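PDB 2OGJ: dihydroorotase from Agrobacterium tumefaciens, which hydrolyses acetyl esters, deacetylating acetyl-(R)-mandelate in vitro, and belongs to the zinc-dependent metallohydrolases built on a TIM barrel. Local coordinates for residues L19-P24 with S35-I40; G44-V49 with N339-G344; F349-L354 with P377-I382. All coordinates share one frame; numbering follows the deposited sequence.

Contact 1 of 3, residues L19-P24 with S35-I40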
ATOM      1  N   LEU A  19      25.574  43.050 -36.317  1.00 59.24           N
ATOM      2  CA  LEU A  19      26.564  42.408 -35.470  1.00 59.04           C
ATOM      3  C   LEU A  19      27.816  42.380 -36.322  1.00 58.10           C
ATOM      4  O   LEU A  19      27.821  41.794 -37.399  1.00 56.61           O
ATOM      5  CB  LEU A  19      26.169  40.963 -35.125  1.00 58.77           C
ATOM      6  CG  LEU A  19      25.016  40.750 -34.152  1.00 58.99           C
ATOM      7  CD1 LEU A  19      23.748  41.377 -34.706  1.00 60.94           C
ATOM      8  CD2 LEU A  19      24.824  39.277 -33.934  1.00 60.13           C
ATOM      9  N   THR A  20      28.868  43.033 -35.860  1.00 58.80           N
ATOM     10  CA  THR A  20      30.101  43.033 -36.619  1.00 58.93           C
ATOM     11  C   THR A  20      31.154  42.203 -35.899  1.00 58.38           C
ATOM     12  O   THR A  20      31.068  41.962 -34.699  1.00 56.79           O
ATOM     13  CB  THR A  20      30.623  44.476 -36.837  1.00 60.28           C
ATOM     14  OG1 THR A  20      30.869  45.103 -35.571  1.00 60.03           O
ATOM     15  CG2 THR A  20      29.591  45.296 -37.613  1.00 60.20           C
ATOM     16  N   ASN A  21      32.122  41.689 -36.633  1.00 59.44           N
ATOM     17  CA  ASN A  21      33.283  40.969 -36.157  1.00 60.74           C
ATOM     18  C   ASN A  21      32.867  39.760 -35.345  1.00 59.92           C
ATOM     19  O   ASN A  21      33.379  39.558 -34.177  1.00 59.32           O
ATOM     20  CB  ASN A  21      34.212  41.916 -35.406  1.00 62.97           C
ATOM     21  CG  ASN A  21      34.305  43.261 -36.097  1.00 65.35           C
ATOM     22  OD1 ASN A  21      33.642  43.496 -37.112  1.00 20.56           O
ATOM     23  ND2 ASN A  21      35.125  44.154 -35.556  1.00 20.56           N
ATOM     24  N   VAL A  22      32.115  38.819 -35.908  1.00 58.26           N
ATOM     25  CA  VAL A  22      31.719  37.564 -35.272  1.00 57.69           C
ATOM     26  C   VAL A  22      32.343  36.392 -36.030  1.00 57.92           C
ATOM     27  O   VAL A  22      32.579  36.483 -37.235  1.00 57.55           O
ATOM     28  CB  VAL A  22      30.171  37.372 -35.277  1.00 56.52           C
ATOM     29  CG1 VAL A  22      29.525  38.394 -34.390  1.00 56.63           C
ATOM     30  CG2 VAL A  22      29.624  37.497 -36.686  1.00 55.57           C
ATOM     31  N   LYS A  23      32.607  35.301 -35.320  1.00 57.77           N
ATOM     32  CA  LYS A  23      33.188  34.114 -35.926  1.00 58.79           C
ATOM     33  C   LYS A  23      32.190  32.952 -35.849  1.00 57.76           C
ATOM     34  O   LYS A  23      32.072  32.280 -34.826  1.00 57.10           O
ATOM     35  CB  LYS A  23      34.516  33.760 -35.238  1.00 59.69           C
ATOM     36  CG  LYS A  23      35.674  34.681 -35.640  1.00 60.96           C
ATOM     37  CD  LYS A  23      36.993  34.256 -34.993  1.00 63.54           C
ATOM     38  CE  LYS A  23      37.347  32.777 -35.275  1.00 64.48           C
ATOM     39  NZ  LYS A  23      37.668  32.457 -36.707  1.00 62.71           N
ATOM     40  N   PRO A  24      31.463  32.704 -36.956  1.00 57.02           N
ATOM     41  CA  PRO A  24      30.449  31.651 -37.090  1.00 57.07           C
ATOM     42  C   PRO A  24      30.926  30.252 -36.751  1.00 57.34           C
ATOM     43  O   PRO A  24      31.865  29.759 -37.359  1.00 58.59           O
ATOM     44  CB  PRO A  24      30.024  31.763 -38.553  1.00 56.39           C
ATOM     45  CG  PRO A  24      30.308  33.181 -38.882  1.00 55.49           C
ATOM     46  CD  PRO A  24      31.633  33.406 -38.237  1.00 55.09           C
ATOM     47  N   SER A  35      35.867  35.391 -39.668  1.00 68.63           N
ATOM     48  CA  SER A  35      35.101  36.536 -39.193  1.00 66.47           C
ATOM     49  C   SER A  35      34.164  37.136 -40.235  1.00 64.87           C
ATOM     50  O   SER A  35      34.487  37.200 -41.421  1.00 63.88           O
ATOM     51  CB  SER A  35      36.048  37.621 -38.695  1.00 65.57           C
ATOM     52  OG  SER A  35      35.317  38.740 -38.227  1.00 68.45           O
ATOM     53  N   THR A  36      33.003  37.590 -39.772  1.00 64.50           N
ATOM     54  CA  THR A  36      32.001  38.187 -40.645  1.00 64.42           C
ATOM     55  C   THR A  36      31.151  39.186 -39.879  1.00 63.18           C
ATOM     56  O   THR A  36      31.365  39.427 -38.696  1.00 62.90           O
ATOM     57  CB  THR A  36      31.049  37.117 -41.215  1.00 64.86           C
ATOM     58  OG1 THR A  36      31.725  35.858 -41.270  1.00 67.38           O
ATOM     59  CG2 THR A  36      30.610  37.485 -42.625  1.00 66.05           C
ATOM     60  N   ASP A  37      30.191  39.774 -40.577  1.00 63.10           N
ATOM     61  CA  ASP A  37      29.266  40.726 -39.985  1.00 63.49           C
ATOM     62  C   ASP A  37      27.875  40.225 -40.390  1.00 61.72           C
ATOM     63  O   ASP A  37      27.707  39.681 -41.484  1.00 63.31           O
ATOM     64  CB  ASP A  37      29.486  42.144 -40.542  1.00 65.25           C
ATOM     65  CG  ASP A  37      30.877  42.714 -40.236  1.00 67.72           C
ATOM     66  OD1 ASP A  37      31.082  43.905 -40.537  1.00 70.46           O
ATOM     67  OD2 ASP A  37      31.760  41.999 -39.712  1.00 69.82           O
ATOM     68  N   ILE A  38      26.891  40.377 -39.510  1.00 59.26           N
ATOM     69  CA  ILE A  38      25.537  39.932 -39.815  1.00 56.77           C
ATOM     70  C   ILE A  38      24.567  41.088 -39.611  1.00 56.26           C
ATOM     71  O   ILE A  38      24.642  41.809 -38.615  1.00 54.20           O
ATOM     72  CB  ILE A  38      25.113  38.741 -38.912  1.00 56.08           C
ATOM     73  CG1 ILE A  38      26.184  37.648 -38.957  1.00 55.09           C
ATOM     74  CG2 ILE A  38      23.788  38.154 -39.392  1.00 52.74           C
ATOM     75  CD1 ILE A  38      25.902  36.459 -38.046  1.00 54.98           C
ATOM     76  N   LEU A  39      23.674  41.271 -40.577  1.00 56.82           N
ATOM     77  CA  LEU A  39      22.677  42.329 -40.505  1.00 57.57           C
ATOM     78  C   LEU A  39      21.277  41.753 -40.258  1.00 57.62           C
ATOM     79  O   LEU A  39      20.769  40.957 -41.057  1.00 57.01           O
ATOM     80  CB  LEU A  39      22.667  43.128 -41.806  1.00 59.12           C
ATOM     81  CG  LEU A  39      21.679  44.294 -41.835  1.00 58.69           C
ATOM     82  CD1 LEU A  39      22.178  45.355 -40.887  1.00 59.90           C
ATOM     83  CD2 LEU A  39      21.554  44.868 -43.226  1.00 58.62           C
ATOM     84  N   ILE A  40      20.659  42.149 -39.149  1.00 57.80           N
ATOM     85  CA  ILE A  40      19.318  41.680 -38.821  1.00 58.42           C
ATOM     86  C   ILE A  40      18.294  42.761 -39.162  1.00 59.88           C
ATOM     87  O   ILE A  40      18.447  43.921 -38.760  1.00 59.51           O
ATOM     88  CB  ILE A  40      19.161  41.363 -37.323  1.00 57.39           C
ATOM     89  CG1 ILE A  40      20.374  40.578 -36.806  1.00 56.00           C
ATOM     90  CG2 ILE A  40      17.877  40.580 -37.112  1.00 55.75           C
ATOM     91  CD1 ILE A  40      20.560  39.238 -37.433  1.00 55.91           C
TER

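Contact 2 of 3, residues G44-V49 with N339-G344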
ATOM      1  N   GLY A  44      13.435  40.955 -37.616  1.00 62.33           N
ATOM      2  CA  GLY A  44      14.230  39.920 -36.988  1.00 60.88           C
ATOM      3  C   GLY A  44      14.755  38.878 -37.951  1.00 60.06           C
ATOM      4  O   GLY A  44      14.982  37.734 -37.566  1.00 60.49           O
ATOM      5  N   LYS A  45      14.945  39.257 -39.208  1.00 59.60           N
ATOM      6  CA  LYS A  45      15.455  38.311 -40.193  1.00 59.41           C
ATOM      7  C   LYS A  45      16.774  38.773 -40.793  1.00 59.21           C
ATOM      8  O   LYS A  45      16.983  39.962 -41.043  1.00 59.37           O
ATOM      9  CB  LYS A  45      14.417  38.071 -41.291  1.00 58.71           C
ATOM     10  CG  LYS A  45      13.162  37.403 -40.775  1.00 58.64           C
ATOM     11  CD  LYS A  45      12.124  37.172 -41.852  1.00 58.26           C
ATOM     12  CE  LYS A  45      10.874  36.536 -41.250  1.00 58.49           C
ATOM     13  NZ  LYS A  45       9.765  36.348 -42.233  1.00 57.42           N
ATOM     14  N   ILE A  46      17.664  37.810 -41.006  1.00 59.35           N
ATOM     15  CA  ILE A  46      18.986  38.069 -41.565  1.00 59.85           C
ATOM     16  C   ILE A  46      18.895  38.727 -42.945  1.00 59.95           C
ATOM     17  O   ILE A  46      18.533  38.087 -43.933  1.00 59.38           O
ATOM     18  CB  ILE A  46      19.795  36.751 -41.675  1.00 58.97           C
ATOM     19  CG1 ILE A  46      19.826  36.052 -40.310  1.00 56.59           C
ATOM     20  CG2 ILE A  46      21.209  37.043 -42.172  1.00 57.04           C
ATOM     21  CD1 ILE A  46      20.400  34.660 -40.344  1.00 55.19           C
ATOM     22  N   ALA A  47      19.228  40.014 -42.995  1.00 60.12           N
ATOM     23  CA  ALA A  47      19.189  40.784 -44.237  1.00 60.40           C
ATOM     24  C   ALA A  47      20.437  40.512 -45.058  1.00 60.16           C
ATOM     25  O   ALA A  47      20.368  40.349 -46.281  1.00 60.22           O
ATOM     26  CB  ALA A  47      19.088  42.274 -43.930  1.00 59.99           C
ATOM     27  N   ALA A  48      21.579  40.448 -44.381  1.00 58.92           N
ATOM     28  CA  ALA A  48      22.827  40.192 -45.076  1.00 58.14           C
ATOM     29  C   ALA A  48      23.928  39.617 -44.190  1.00 57.47           C
ATOM     30  O   ALA A  48      23.899  39.742 -42.966  1.00 57.22           O
ATOM     31  CB  ALA A  48      23.310  41.476 -45.730  1.00 58.45           C
ATOM     32  N   VAL A  49      24.901  38.981 -44.826  1.00 57.36           N
ATOM     33  CA  VAL A  49      26.040  38.407 -44.129  1.00 58.34           C
ATOM     34  C   VAL A  49      27.270  38.577 -45.020  1.00 60.58           C
ATOM     35  O   VAL A  49      27.327  38.046 -46.136  1.00 59.15           O
ATOM     36  CB  VAL A  49      25.830  36.910 -43.833  1.00 57.01           C
ATOM     37  CG1 VAL A  49      27.040  36.347 -43.083  1.00 54.75           C
ATOM     38  CG2 VAL A  49      24.568  36.732 -43.030  1.00 54.31           C
ATOM     39  N   ASN A 339      20.757  25.742 -42.513  1.00 60.73           N
ATOM     40  CA  ASN A 339      20.843  26.996 -43.247  1.00 61.38           C
ATOM     41  C   ASN A 339      20.527  28.208 -42.394  1.00 59.76           C
ATOM     42  O   ASN A 339      20.023  29.197 -42.907  1.00 61.39           O
ATOM     43  CB  ASN A 339      19.876  26.969 -44.440  1.00 63.85           C
ATOM     44  CG  ASN A 339      20.276  25.953 -45.502  1.00 66.65           C
ATOM     45  OD1 ASN A 339      20.308  24.739 -45.252  1.00 65.72           O
ATOM     46  ND2 ASN A 339      20.586  26.450 -46.704  1.00 68.71           N
ATOM     47  N   ARG A 340      20.831  28.149 -41.106  1.00 57.86           N
ATOM     48  CA  ARG A 340      20.515  29.252 -40.206  1.00 56.89           C
ATOM     49  C   ARG A 340      21.127  30.606 -40.535  1.00 56.59           C
ATOM     50  O   ARG A 340      20.614  31.630 -40.095  1.00 55.77           O
ATOM     51  CB  ARG A 340      20.860  28.853 -38.774  1.00 56.06           C
ATOM     52  CG  ARG A 340      19.971  27.751 -38.246  1.00 55.34           C
ATOM     53  CD  ARG A 340      18.650  28.279 -37.739  1.00 54.00           C
ATOM     54  NE  ARG A 340      18.636  28.272 -36.284  1.00 55.70           N
ATOM     55  CZ  ARG A 340      17.605  27.873 -35.549  1.00 58.20           C
ATOM     56  NH1 ARG A 340      16.489  27.445 -36.133  1.00 57.73           N
ATOM     57  NH2 ARG A 340      17.698  27.888 -34.223  1.00 62.01           N
ATOM     58  N   LEU A 341      22.215  30.618 -41.305  1.00 57.39           N
ATOM     59  CA  LEU A 341      22.871  31.874 -41.683  1.00 56.51           C
ATOM     60  C   LEU A 341      22.290  32.470 -42.972  1.00 56.67           C
ATOM     61  O   LEU A 341      22.579  33.614 -43.312  1.00 55.91           O
ATOM     62  CB  LEU A 341      24.382  31.666 -41.836  1.00 55.29           C
ATOM     63  CG  LEU A 341      25.344  32.432 -40.909  1.00 52.71           C
ATOM     64  CD1 LEU A 341      24.587  33.254 -39.897  1.00 51.65           C
ATOM     65  CD2 LEU A 341      26.253  31.448 -40.218  1.00 49.82           C
ATOM     66  N   ASP A 342      21.455  31.691 -43.663  1.00 56.70           N
ATOM     67  CA  ASP A 342      20.799  32.104 -44.907  1.00 57.64           C
ATOM     68  C   ASP A 342      20.084  33.437 -44.748  1.00 57.94           C
ATOM     69  O   ASP A 342      19.713  33.815 -43.642  1.00 59.71           O
ATOM     70  CB  ASP A 342      19.759  31.067 -45.324  1.00 57.32           C
ATOM     71  CG  ASP A 342      20.341  29.935 -46.146  1.00 58.52           C
ATOM     72  OD1 ASP A 342      21.485  29.490 -45.883  1.00 57.32           O
ATOM     73  OD2 ASP A 342      19.621  29.468 -47.055  1.00 60.06           O
ATOM     74  N   VAL A 343      19.882  34.148 -45.853  1.00 56.86           N
ATOM     75  CA  VAL A 343      19.178  35.417 -45.783  1.00 57.14           C
ATOM     76  C   VAL A 343      17.706  35.092 -45.602  1.00 57.81           C
ATOM     77  O   VAL A 343      17.215  34.107 -46.143  1.00 57.37           O
ATOM     78  CB  VAL A 343      19.374  36.263 -47.069  1.00 56.76           C
ATOM     79  CG1 VAL A 343      18.335  37.372 -47.144  1.00 56.13           C
ATOM     80  CG2 VAL A 343      20.754  36.885 -47.067  1.00 56.19           C
ATOM     81  N   GLY A 344      17.007  35.910 -44.827  1.00 58.58           N
ATOM     82  CA  GLY A 344      15.597  35.664 -44.600  1.00 58.58           C
ATOM     83  C   GLY A 344      15.329  34.801 -43.377  1.00 58.93           C
ATOM     84  O   GLY A 344      14.234  34.847 -42.809  1.00 59.08           O
TER

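Contact 3 of 3, residues F349-L354 with P377-I382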
ATOM      1  N   PHE A 349      20.761  33.727 -32.616  1.00 48.51           N
ATOM      2  CA  PHE A 349      22.147  33.422 -32.251  1.00 46.07           C
ATOM      3  C   PHE A 349      22.490  33.521 -30.765  1.00 44.15           C
ATOM      4  O   PHE A 349      21.654  33.795 -29.919  1.00 43.08           O
ATOM      5  CB  PHE A 349      23.103  34.349 -33.012  1.00 45.96           C
ATOM      6  CG  PHE A 349      22.760  34.532 -34.455  1.00 44.22           C
ATOM      7  CD1 PHE A 349      22.449  35.792 -34.933  1.00 47.28           C
ATOM      8  CD2 PHE A 349      22.745  33.459 -35.333  1.00 43.44           C
ATOM      9  CE1 PHE A 349      22.124  35.994 -36.264  1.00 47.67           C
ATOM     10  CE2 PHE A 349      22.421  33.639 -36.675  1.00 44.75           C
ATOM     11  CZ  PHE A 349      22.112  34.905 -37.144  1.00 46.71           C
ATOM     12  N   THR A 350      23.751  33.268 -30.467  1.00 43.67           N
ATOM     13  CA  THR A 350      24.276  33.358 -29.120  1.00 44.17           C
ATOM     14  C   THR A 350      25.750  33.676 -29.325  1.00 43.53           C
ATOM     15  O   THR A 350      26.529  32.872 -29.842  1.00 43.34           O
ATOM     16  CB  THR A 350      24.092  32.040 -28.294  1.00 44.53           C
ATOM     17  OG1 THR A 350      24.884  32.104 -27.098  1.00 43.72           O
ATOM     18  CG2 THR A 350      24.495  30.829 -29.110  1.00 46.63           C
ATOM     19  N   VAL A 351      26.105  34.895 -28.953  1.00 42.64           N
ATOM     20  CA  VAL A 351      27.455  35.388 -29.082  1.00 40.75           C
ATOM     21  C   VAL A 351      28.213  35.087 -27.790  1.00 41.14           C
ATOM     22  O   VAL A 351      27.768  35.465 -26.705  1.00 39.78           O
ATOM     23  CB  VAL A 351      27.409  36.885 -29.357  1.00 38.77           C
ATOM     24  CG1 VAL A 351      28.806  37.440 -29.513  1.00 38.68           C
ATOM     25  CG2 VAL A 351      26.573  37.118 -30.605  1.00 35.32           C
ATOM     26  N   PHE A 352      29.354  34.406 -27.916  1.00 41.38           N
ATOM     27  CA  PHE A 352      30.153  34.021 -26.756  1.00 42.36           C
ATOM     28  C   PHE A 352      31.624  33.959 -27.074  1.00 43.87           C
ATOM     29  O   PHE A 352      32.021  33.787 -28.228  1.00 44.37           O
ATOM     30  CB  PHE A 352      29.728  32.639 -26.260  1.00 39.70           C
ATOM     31  CG  PHE A 352      30.039  31.523 -27.232  1.00 37.38           C
ATOM     32  CD1 PHE A 352      31.179  30.722 -27.065  1.00 33.59           C
ATOM     33  CD2 PHE A 352      29.172  31.253 -28.295  1.00 35.98           C
ATOM     34  CE1 PHE A 352      31.446  29.661 -27.934  1.00 34.44           C
ATOM     35  CE2 PHE A 352      29.427  30.197 -29.171  1.00 33.42           C
ATOM     36  CZ  PHE A 352      30.566  29.395 -28.991  1.00 34.93           C
ATOM     37  N   ASP A 353      32.424  34.082 -26.022  1.00 45.69           N
ATOM     38  CA  ASP A 353      33.861  34.003 -26.142  1.00 48.34           C
ATOM     39  C   ASP A 353      34.346  32.768 -25.397  1.00 49.59           C
ATOM     40  O   ASP A 353      33.609  32.172 -24.614  1.00 48.63           O
ATOM     41  CB  ASP A 353      34.507  35.247 -25.550  1.00 48.84           C
ATOM     42  CG  ASP A 353      34.612  36.376 -26.556  1.00 50.83           C
ATOM     43  OD1 ASP A 353      35.154  36.113 -27.655  1.00 50.22           O
ATOM     44  OD2 ASP A 353      34.164  37.516 -26.252  1.00 49.83           O
ATOM     45  N   LEU A 354      35.580  32.375 -25.661  1.00 51.68           N
ATOM     46  CA  LEU A 354      36.175  31.234 -24.988  1.00 54.04           C
ATOM     47  C   LEU A 354      37.497  31.788 -24.474  1.00 54.87           C
ATOM     48  O   LEU A 354      38.499  31.760 -25.188  1.00 55.65           O
ATOM     49  CB  LEU A 354      36.414  30.097 -25.988  1.00 53.94           C
ATOM     50  CG  LEU A 354      36.632  28.676 -25.455  1.00 53.08           C
ATOM     51  CD1 LEU A 354      38.072  28.278 -25.607  1.00 49.52           C
ATOM     52  CD2 LEU A 354      36.176  28.600 -24.006  1.00 52.51           C
ATOM     53  N   PRO A 377      29.122  33.693 -22.437  1.00 48.86           N
ATOM     54  CA  PRO A 377      28.126  34.322 -23.306  1.00 46.99           C
ATOM     55  C   PRO A 377      28.130  35.839 -23.206  1.00 45.46           C
ATOM     56  O   PRO A 377      28.294  36.395 -22.126  1.00 45.41           O
ATOM     57  CB  PRO A 377      26.809  33.692 -22.843  1.00 46.92           C
ATOM     58  CG  PRO A 377      27.057  33.326 -21.437  1.00 47.05           C
ATOM     59  CD  PRO A 377      28.470  32.801 -21.460  1.00 47.74           C
ATOM     60  N   ARG A 378      27.960  36.488 -24.356  1.00 46.78           N
ATOM     61  CA  ARG A 378      27.939  37.955 -24.494  1.00 44.35           C
ATOM     62  C   ARG A 378      26.562  38.465 -24.879  1.00 43.18           C
ATOM     63  O   ARG A 378      25.988  39.322 -24.197  1.00 44.39           O
ATOM     64  CB  ARG A 378      28.991  38.371 -25.502  1.00 43.12           C
ATOM     65  CG  ARG A 378      30.258  38.883 -24.864  1.00 42.35           C
ATOM     66  CD  ARG A 378      30.912  37.830 -24.012  1.00 41.52           C
ATOM     67  NE  ARG A 378      32.341  38.099 -23.888  1.00 44.15           N
ATOM     68  CZ  ARG A 378      33.018  38.165 -22.745  1.00 44.67           C
ATOM     69  NH1 ARG A 378      32.411  37.986 -21.582  1.00 45.13           N
ATOM     70  NH2 ARG A 378      34.317  38.410 -22.775  1.00 47.02           N
ATOM     71  N   TYR A 379      26.025  37.934 -25.940  1.00 44.23           N
ATOM     72  CA  TYR A 379      24.703  38.351 -26.354  1.00 44.82           C
ATOM     73  C   TYR A 379      23.919  37.229 -26.885  1.00 44.14           C
ATOM     74  O   TYR A 379      24.438  36.353 -27.586  1.00 42.22           O
ATOM     75  CB  TYR A 379      24.713  39.299 -27.545  1.00 44.75           C
ATOM     76  CG  TYR A 379      25.532  40.538 -27.305  1.00 47.09           C
ATOM     77  CD1 TYR A 379      26.906  40.547 -27.505  1.00 46.06           C
ATOM     78  CD2 TYR A 379      24.904  41.694 -26.886  1.00 47.96           C
ATOM     79  CE1 TYR A 379      27.641  41.674 -27.301  1.00 47.10           C
ATOM     80  CE2 TYR A 379      25.640  42.850 -26.661  1.00 47.06           C
ATOM     81  CZ  TYR A 379      27.015  42.832 -26.870  1.00 48.15           C
ATOM     82  OH  TYR A 379      27.768  43.977 -26.638  1.00 49.13           O
ATOM     83  N   ALA A 380      22.659  37.309 -26.522  1.00 44.88           N
ATOM     84  CA  ALA A 380      21.698  36.405 -27.053  1.00 46.35           C
ATOM     85  C   ALA A 380      20.761  37.273 -27.832  1.00 46.17           C
ATOM     86  O   ALA A 380      20.076  38.133 -27.282  1.00 48.63           O
ATOM     87  CB  ALA A 380      20.941  35.655 -25.974  1.00 45.68           C
ATOM     88  N   VAL A 381      20.715  37.035 -29.141  1.00 43.49           N
ATOM     89  CA  VAL A 381      19.949  37.782 -30.106  1.00 43.43           C
ATOM     90  C   VAL A 381      18.836  36.958 -30.679  1.00 43.03           C
ATOM     91  O   VAL A 381      19.064  36.045 -31.467  1.00 41.36           O
ATOM     92  CB  VAL A 381      20.871  38.207 -31.269  1.00 41.51           C
ATOM     93  CG1 VAL A 381      20.227  39.274 -32.117  1.00 38.25           C
ATOM     94  CG2 VAL A 381      22.198  38.711 -30.731  1.00 39.91           C
ATOM     95  N   ILE A 382      17.636  37.280 -30.305  1.00 43.06           N
ATOM     96  CA  ILE A 382      16.456  36.595 -30.790  1.00 44.49           C
ATOM     97  C   ILE A 382      15.695  37.535 -31.709  1.00 45.20           C
ATOM     98  O   ILE A 382      15.031  38.467 -31.250  1.00 44.95           O
ATOM     99  CB  ILE A 382      15.561  36.197 -29.597  1.00 45.62           C
ATOM    100  CG1 ILE A 382      16.361  35.357 -28.596  1.00 44.92           C
ATOM    101  CG2 ILE A 382      14.317  35.443 -30.071  1.00 43.70           C
ATOM    102  CD1 ILE A 382      15.658  35.136 -27.276  1.00 43.74           C
TER

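Contact 1 of 3, residues L19-P24 with S35-I40
A G1 beta bulge, in which Asn21 and Val22 both face Thr36, marks the corner where strand 17-20, paired antiparallel with strand 36-40, turns into strand 22-24; the latter keeps a single bridge, Val22-Thr36, and swings off almost at right angles. Leu19 and Ile38 form a hydrogen-bonded pair, each N-H reaching the other's carbonyl (Ile38 N to Leu19 O, 2.7 Å). Past the bulge Val22 pairs likewise with Thr36 (Val22 N to Thr36 O, 3.0 Å). Between them Asn21 adopts left-handed backbone angles (phi 58°, psi 59°). Asp37 bonds to this corner: its CG is anti to the backbone carbonyl carbon, and OD2 takes an almost straight bond from Asn21 N (3.1 Å, 176°), the N-H arriving from above the carboxylate plane. Asp37 OD1 lies 3.6 Å from Thr20 CG2, while Thr20 OG1 bonds to Arg61 O. On the face bearing Leu19, Val22, Thr36 and Ile38 the packing is largely apolar, with Val22 CG2 4.1 Å from Ile38 CD1; the Leu19 and Ile40 side chains cross obliquely, and Ile69 packs against that face. Main-chain bonds thus set the pairing on both sides of the shift, and a carboxylate accepts the extra N-H of the bulge.

Contact 2 of 3, residues G44-V49 with N339-G344
One backbone hydrogen bond crosses between residues 44-49 and 339-344: Gly344 N donates a hydrogen bond to Ile46 O (2.8 Å, 167°), approaching in the carbonyl plane on a lone pair. The same Ile46 O also receives a CA-H...O contact from Val343 CA at 3.3 Å, so two successive residues of the loop converge on one carbonyl. Gly344 has backbone angles (phi 91°, psi -24°) that suit a residue without a side chain.

Within the loop, a type I turn runs from Asn339 to Asp342, closed by Asp342 N to Asn339 O at 3.0 Å. Asn339 ND2 reinforces it with a bond to Asp342 OD2 (3.2 Å), met from above the carboxylate plane, and a weak one to OD1. The turn belongs to the connection between helix 327-332 and strand 348-362, and it meets strand 46-50, at one border of the four-stranded mixed sheet. That strand carries a classic beta bulge of its own, Ala47 and Ala48 both facing Leu39.

Side-chain packing centres on Ile46, whose CD1 methyl meets mostly backbone oxygens. Its CG1 lies anti to the carbonyl carbon and the chain continues extended, bringing CD1 up to the turn, past the carbonyls of Arg340 and Asp342; its apolar partner is Leu341 CD1, 4.4 Å from Ile46 CD1. Val49 CG2 lies 3.7 Å from Leu341 O. From the loop side, Val343 lays CG1 and CG2 along the backbone oxygens of Ile46 and Ala47. At the exposed end the aliphatic part of Lys45 runs past Gly344 O, with CD 3.3 Å from it, before the extended chain departs from the loop.

Contact 3 of 3, residues F349-L354 with P377-I382
Arg378 stands on strand 368-382, which pairs with strand 348-362 as the second arm of a beta hairpin; the two short segments run antiparallel at 170°. Its CB is 3.4 Å from Val351 O; the Val351 side chain crosses that of Arg378 at about a right angle, Val351 CG1 lying 4.1 Å from Arg378 CB. The chain bends at the CB-CG bond (chi2 61°), sending CD toward Asp353, where it comes 4.0 Å from Asp353 OD2. NE then makes the salt bridge, its N-H reaching Asp353 OD2 at 3.0 Å close to the guanidinium plane and using the anti lone pair of that oxygen. Arg378 NH2 remains 3.6 Å from Asp353 OD2, so the pairing is carried by NE at the edge of the guanidinium, with the carboxylate plane turned 84° from it. The second carboxylate oxygen, OD1, is held by Ala67 N.

Arg378 also takes part in a classic beta bulge, in which it and Tyr379 both face Val351. Val351 O accepts from two successive amides, Arg378 N at 2.6 Å and Tyr379 N at 3.1 Å, the latter on a lone pair. Val351 N returns a bond to Tyr379 O. The side chains of Val351 and Tyr379 run alongside each other (Val351 CB to Tyr379 CB 4.0 Å), with Val351 at the edge of the phenol ring; Arg61 makes a cation-pi contact with that ring. Phe352 and Pro377 form a non-hydrogen-bonded pair on the other face, touching through Phe352 CB and Pro377 CA; the ring goes on to Trp73. Two amides thus satisfy one carbonyl at the register shift, while Asp353, bonded at both oxygens, probably stays ionised.

How the contacts relate
Contact 3 is buried, contact 1 partly so, and contact 2 lies at the surface; none is near the zinc site. Contacts 1 and 2 occupy neighbouring strands of the small sheet, 36-40 and 46-50, joined by probable hydrogen bonds of Leu39 with Ala47 and Ala48. The Phe349 ring of contact 3 meets both others, touching Ile38 and Ile40 of contact 1 and Ile46 and Leu341 of contact 2. The chemistry follows position: strand pairing with a bulge in contacts 1 and 3, where a carboxylate meets a backbone amide in contact 1 and an arginine in contact 3, against one cross-segment backbone bond and loop packing in contact 2.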